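Local coordinates for BIFUNCTIONAL PROTEIN Proline utilization A (PutA) (PDB 5UX5), which probably oxidises proline to glutamate in two steps, through an FAD-dependent proline dehydrogenase and an NAD-dependent aldehyde dehydrogenase joined in one chain, at residues K695-A709 against S726-F740. Residues are numbered along the deposited sequence; the frame is centred on the assembly and turned at random.
With SO4 (sulfate ion), chain G.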
loop_
_atom_site.group_PDB
_atom_site.type_symbol
_atom_site.label_atom_id
_atom_site.label_comp_id
_atom_site.label_asym_id
_atom_site.label_seq_id
_atom_site.Cartn_x
_atom_site.Cartn_y
_atom_site.Cartn_z
ATOM N N LYS A 695 0.938 7.981 -18.158
ATOM C CA LYS A 695 1.236 9.345 -17.715
ATOM C C LYS A 695 0.138 9.718 -16.720
ATOM O O LYS A 695 -0.875 10.326 -17.077
ATOM C CB LYS A 695 1.292 10.340 -18.910
ATOM C CG LYS A 695 1.886 11.722 -18.530
ATOM C CD LYS A 695 3.321 11.555 -18.059
ATOM C CE LYS A 695 3.925 12.829 -17.508
ATOM N NZ LYS A 695 5.368 12.596 -17.199
ATOM N N ASN A 696 0.378 9.423 -15.458
ATOM C CA ASN A 696 -0.672 9.328 -14.458
ATOM C C ASN A 696 -0.623 10.519 -13.513
ATOM O O ASN A 696 0.458 10.989 -13.151
ATOM C CB ASN A 696 -0.507 8.030 -13.684
ATOM C CG ASN A 696 -0.321 6.861 -14.600
ATOM O OD1 ASN A 696 -1.205 6.552 -15.395
ATOM N ND2 ASN A 696 0.845 6.220 -14.530
ATOM N N ALA A 697 -1.798 10.990 -13.113
ATOM C CA ALA A 697 -1.929 12.175 -12.292
ATOM C C ALA A 697 -2.744 11.849 -11.057
ATOM O O ALA A 697 -3.538 10.899 -11.054
ATOM C CB ALA A 697 -2.600 13.312 -13.057
ATOM N N ILE A 698 -2.516 12.629 -9.997
ATOM C CA ILE A 698 -3.383 12.647 -8.820
ATOM C C ILE A 698 -3.917 14.058 -8.668
ATOM O O ILE A 698 -3.136 15.013 -8.550
ATOM C CB ILE A 698 -2.656 12.191 -7.544
ATOM C CG1 ILE A 698 -2.305 10.715 -7.613
ATOM C CG2 ILE A 698 -3.434 12.538 -6.253
ATOM C CD1 ILE A 698 -1.550 10.287 -6.361
ATOM N N ILE A 699 -5.240 14.193 -8.664
ATOM C CA ILE A 699 -5.889 15.481 -8.426
ATOM C C ILE A 699 -6.085 15.696 -6.922
ATOM O O ILE A 699 -6.562 14.803 -6.205
ATOM C CB ILE A 699 -7.229 15.563 -9.174
ATOM C CG1 ILE A 699 -7.011 15.402 -10.679
ATOM C CG2 ILE A 699 -7.930 16.851 -8.841
ATOM C CD1 ILE A 699 -8.292 15.486 -11.477
ATOM N N VAL A 700 -5.719 16.887 -6.453
ATOM C CA VAL A 700 -5.844 17.302 -5.066
ATOM C C VAL A 700 -6.664 18.582 -5.051
ATOM O O VAL A 700 -6.213 19.620 -5.548
ATOM C CB VAL A 700 -4.472 17.525 -4.416
ATOM C CG1 VAL A 700 -4.607 17.922 -2.911
ATOM C CG2 VAL A 700 -3.603 16.296 -4.622
ATOM N N THR A 701 -7.836 18.522 -4.458
ATOM C CA THR A 701 -8.746 19.649 -4.342
ATOM C C THR A 701 -8.692 20.211 -2.934
ATOM O O THR A 701 -8.312 19.506 -1.998
ATOM C CB THR A 701 -10.180 19.205 -4.668
ATOM O OG1 THR A 701 -10.756 18.553 -3.527
ATOM C CG2 THR A 701 -10.189 18.265 -5.858
ATOM N N PRO A 702 -9.138 21.451 -2.721
ATOM C CA PRO A 702 -9.055 22.031 -1.369
ATOM C C PRO A 702 -9.751 21.217 -0.292
ATOM O O PRO A 702 -9.389 21.352 0.886
ATOM C CB PRO A 702 -9.719 23.406 -1.534
ATOM C CG PRO A 702 -9.536 23.739 -2.941
ATOM C CD PRO A 702 -9.653 22.429 -3.692
ATOM N N SER A 703 -10.693 20.340 -0.652
ATOM C CA SER A 703 -11.410 19.506 0.311
ATOM C C SER A 703 -10.633 18.253 0.720
ATOM O O SER A 703 -11.211 17.341 1.308
ATOM C CB SER A 703 -12.778 19.122 -0.258
ATOM O OG SER A 703 -13.598 20.267 -0.423
ATOM N N ALA A 704 -9.356 18.166 0.385
ATOM C CA ALA A 704 -8.551 17.002 0.691
ATOM C C ALA A 704 -7.859 17.175 2.020
ATOM O O ALA A 704 -7.694 18.283 2.523
ATOM C CB ALA A 704 -7.497 16.763 -0.378
ATOM N N ASP A 705 -7.497 16.053 2.605
ATOM C CA ASP A 705 -6.569 16.042 3.712
ATOM C C ASP A 705 -5.195 16.274 3.103
ATOM O O ASP A 705 -4.648 15.386 2.437
ATOM C CB ASP A 705 -6.619 14.719 4.479
ATOM C CG ASP A 705 -5.717 14.718 5.700
ATOM O OD1 ASP A 705 -4.575 15.224 5.608
ATOM O OD2 ASP A 705 -6.133 14.181 6.749
ATOM N N PRO A 706 -4.609 17.446 3.315
ATOM C CA PRO A 706 -3.334 17.743 2.651
ATOM C C PRO A 706 -2.237 16.773 3.011
ATOM O O PRO A 706 -1.419 16.422 2.150
ATOM C CB PRO A 706 -3.029 19.172 3.115
ATOM C CG PRO A 706 -3.797 19.338 4.324
ATOM C CD PRO A 706 -5.058 18.566 4.145
ATOM N N ASP A 707 -2.204 16.314 4.260
ATOM C CA ASP A 707 -1.112 15.442 4.687
ATOM C C ASP A 707 -1.240 14.050 4.089
ATOM O O ASP A 707 -0.285 13.521 3.503
ATOM C CB ASP A 707 -1.060 15.417 6.200
ATOM C CG ASP A 707 -0.806 16.788 6.751
ATOM O OD1 ASP A 707 0.240 17.393 6.402
ATOM O OD2 ASP A 707 -1.688 17.298 7.472
ATOM N N LEU A 708 -2.423 13.458 4.184
ATOM C CA LEU A 708 -2.631 12.189 3.504
ATOM C C LEU A 708 -2.376 12.333 2.005
ATOM O O LEU A 708 -1.769 11.450 1.390
ATOM C CB LEU A 708 -4.039 11.675 3.797
ATOM C CG LEU A 708 -4.217 11.422 5.296
ATOM C CD1 LEU A 708 -5.557 10.811 5.649
ATOM C CD2 LEU A 708 -3.106 10.508 5.753
ATOM N N ALA A 709 -2.768 13.465 1.406
ATOM C CA ALA A 709 -2.503 13.644 -0.020
ATOM C C ALA A 709 -1.009 13.680 -0.302
ATOM O O ALA A 709 -0.528 12.962 -1.187
ATOM C CB ALA A 709 -3.170 14.908 -0.537
ATOM N N SER A 726 2.659 2.866 -13.538
ATOM C CA SER A 726 1.607 3.498 -12.753
ATOM C C SER A 726 2.046 4.735 -11.983
ATOM O O SER A 726 1.215 5.357 -11.322
ATOM C CB SER A 726 1.037 2.475 -11.788
ATOM O OG SER A 726 2.098 1.910 -11.071
ATOM N N ALA A 727 3.323 5.097 -12.041
ATOM C CA ALA A 727 3.864 6.152 -11.195
ATOM C C ALA A 727 3.073 7.442 -11.343
ATOM O O ALA A 727 2.487 7.717 -12.387
ATOM C CB ALA A 727 5.333 6.399 -11.553
ATOM N N ALA A 728 3.026 8.222 -10.267
ATOM C CA ALA A 728 2.385 9.532 -10.292
ATOM C C ALA A 728 3.407 10.541 -10.796
ATOM O O ALA A 728 4.336 10.907 -10.086
ATOM C CB ALA A 728 1.854 9.912 -8.916
ATOM N N SER A 729 3.248 10.963 -12.035
ATOM C CA SER A 729 4.129 11.914 -12.673
ATOM C C SER A 729 3.596 13.318 -12.549
ATOM O O SER A 729 4.361 14.283 -12.619
ATOM C CB SER A 729 4.259 11.556 -14.158
ATOM O OG SER A 729 5.603 11.358 -14.565
ATOM N N LEU A 730 2.315 13.442 -12.307
ATOM C CA LEU A 730 1.655 14.722 -12.232
ATOM C C LEU A 730 0.795 14.737 -10.982
ATOM O O LEU A 730 0.149 13.738 -10.647
ATOM C CB LEU A 730 0.808 14.941 -13.488
ATOM C CG LEU A 730 1.552 14.796 -14.828
ATOM C CD1 LEU A 730 0.597 14.574 -15.980
ATOM C CD2 LEU A 730 2.395 16.019 -15.145
ATOM N N VAL A 731 0.820 15.862 -10.281
ATOM C CA VAL A 731 -0.179 16.215 -9.283
ATOM C C VAL A 731 -0.839 17.513 -9.766
ATOM O O VAL A 731 -0.149 18.486 -10.113
ATOM C CB VAL A 731 0.451 16.323 -7.861
ATOM C CG1 VAL A 731 1.543 17.346 -7.804
ATOM C CG2 VAL A 731 -0.575 16.597 -6.758
ATOM N N ILE A 732 -2.167 17.498 -9.851
ATOM C CA ILE A 732 -2.955 18.625 -10.346
ATOM C C ILE A 732 -3.728 19.162 -9.154
ATOM O O ILE A 732 -4.612 18.476 -8.629
ATOM C CB ILE A 732 -3.934 18.217 -11.460
ATOM C CG1 ILE A 732 -3.259 17.450 -12.582
ATOM C CG2 ILE A 732 -4.646 19.419 -12.042
ATOM C CD1 ILE A 732 -4.278 16.935 -13.539
ATOM N N LEU A 733 -3.407 20.378 -8.730
ATOM C CA LEU A 733 -4.041 21.010 -7.582
ATOM C C LEU A 733 -5.134 21.951 -8.061
ATOM O O LEU A 733 -4.903 22.762 -8.964
ATOM C CB LEU A 733 -3.019 21.801 -6.777
ATOM C CG LEU A 733 -1.670 21.146 -6.608
ATOM C CD1 LEU A 733 -0.771 22.110 -5.875
ATOM C CD2 LEU A 733 -1.869 19.910 -5.810
ATOM N N VAL A 734 -6.323 21.836 -7.475
ATOM C CA VAL A 734 -7.417 22.752 -7.787
ATOM C C VAL A 734 -7.418 23.885 -6.774
ATOM O O VAL A 734 -7.419 23.646 -5.557
ATOM C CB VAL A 734 -8.776 22.037 -7.808
ATOM C CG1 VAL A 734 -9.851 23.049 -8.109
ATOM C CG2 VAL A 734 -8.792 20.930 -8.863
ATOM N N GLY A 735 -7.375 25.118 -7.272
ATOM C CA GLY A 735 -7.371 26.244 -6.359
ATOM C C GLY A 735 -6.160 26.220 -5.448
ATOM O O GLY A 735 -5.043 25.881 -5.862
ATOM N N ASP A 736 -6.388 26.595 -4.188
ATOM C CA ASP A 736 -5.349 26.712 -3.170
ATOM C C ASP A 736 -5.463 25.539 -2.201
ATOM O O ASP A 736 -6.523 25.321 -1.603
ATOM C CB ASP A 736 -5.466 28.052 -2.435
ATOM C CG ASP A 736 -4.515 28.164 -1.247
ATOM O OD1 ASP A 736 -3.284 28.131 -1.458
ATOM O OD2 ASP A 736 -4.992 28.308 -0.100
ATOM N N VAL A 737 -4.376 24.787 -2.046
ATOM C CA VAL A 737 -4.386 23.590 -1.219
ATOM C C VAL A 737 -3.555 23.762 0.057
ATOM O O VAL A 737 -3.180 22.779 0.692
ATOM C CB VAL A 737 -3.944 22.359 -2.029
ATOM C CG1 VAL A 737 -5.035 21.957 -2.998
ATOM C CG2 VAL A 737 -2.682 22.672 -2.808
ATOM N N GLY A 738 -3.305 24.993 0.471
ATOM C CA GLY A 738 -2.727 25.233 1.794
ATOM C C GLY A 738 -1.383 24.572 2.050
ATOM O O GLY A 738 -0.380 24.825 1.371
ATOM N N ARG A 739 -1.319 23.759 3.093
ATOM C CA ARG A 739 -0.016 23.250 3.499
ATOM C C ARG A 739 0.562 22.224 2.523
ATOM O O ARG A 739 1.737 21.862 2.671
ATOM C CB ARG A 739 -0.127 22.657 4.903
ATOM C CG ARG A 739 -1.034 23.475 5.822
ATOM C CD ARG A 739 -0.894 23.039 7.276
ATOM N NE ARG A 739 -0.815 21.586 7.405
ATOM C CZ ARG A 739 -1.873 20.784 7.349
ATOM N NH1 ARG A 739 -3.083 21.291 7.164
ATOM N NH2 ARG A 739 -1.732 19.482 7.486
ATOM N N PHE A 740 -0.214 21.804 1.513
ATOM C CA PHE A 740 0.171 20.698 0.641
ATOM C C PHE A 740 1.572 20.869 0.069
ATOM O O PHE A 740 2.426 19.992 0.209
ATOM C CB PHE A 740 -0.838 20.540 -0.511
ATOM C CG PHE A 740 -0.474 19.435 -1.470
ATOM C CD1 PHE A 740 -0.877 18.123 -1.217
ATOM C CD2 PHE A 740 0.295 19.685 -2.588
ATOM C CE1 PHE A 740 -0.521 17.090 -2.058
ATOM C CE2 PHE A 740 0.660 18.651 -3.432
ATOM C CZ PHE A 740 0.246 17.344 -3.161
HETATM S S SO4 G . 1.533 -1.387 -9.990
HETATM O O1 SO4 G . 2.380 -1.321 -8.795
HETATM O O2 SO4 G . 0.244 -0.827 -9.584
HETATM O O3 SO4 G . 1.427 -2.766 -10.516
HETATM O O4 SO4 G . 2.139 -0.582 -11.039
#
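K695 reaches alongside S729 and gives a hydrogen bond from NZ to S729 OG (2.9 Å); the same NZ also donates a hydrogen bond to H818 O. With CG anti to the backbone N (chi1 -168°) and a bend at chi2, the lysine chain crosses L730 at about a right angle. N696 uses its side-chain amide on the backbone: ND2 donates to A727 O (3.1 Å), almost in the amide plane, and to C725 O, while OD1 accepts from T848 N. Its own carbonyl O takes both S729 N and L730 N. Parallel ladder bonds follow: I698 N to L730 O, I732 N to I698 O, V700 N to I732 O, V734 N to V700 O. On one face A697 packs on L730 and I732, and I699 on I732 and V734; helix 833-841 covers I699, I732 and V734. On the other, V700 CG2 meets V731 CG2 (3.7 Å) and V700 CB meets L733 CD2 (3.8 Å). D705 N-caps the next helix through OD1, bonded to L708 N; from that helix A709 CB meets the F740 ring edge at CE1 (3.8 Å). Strand 696-700, helix 706-718 and strand 728-734 form a beta-alpha-beta unit, consistent with the catalytic domain of the aldehyde dehydrogenase fold.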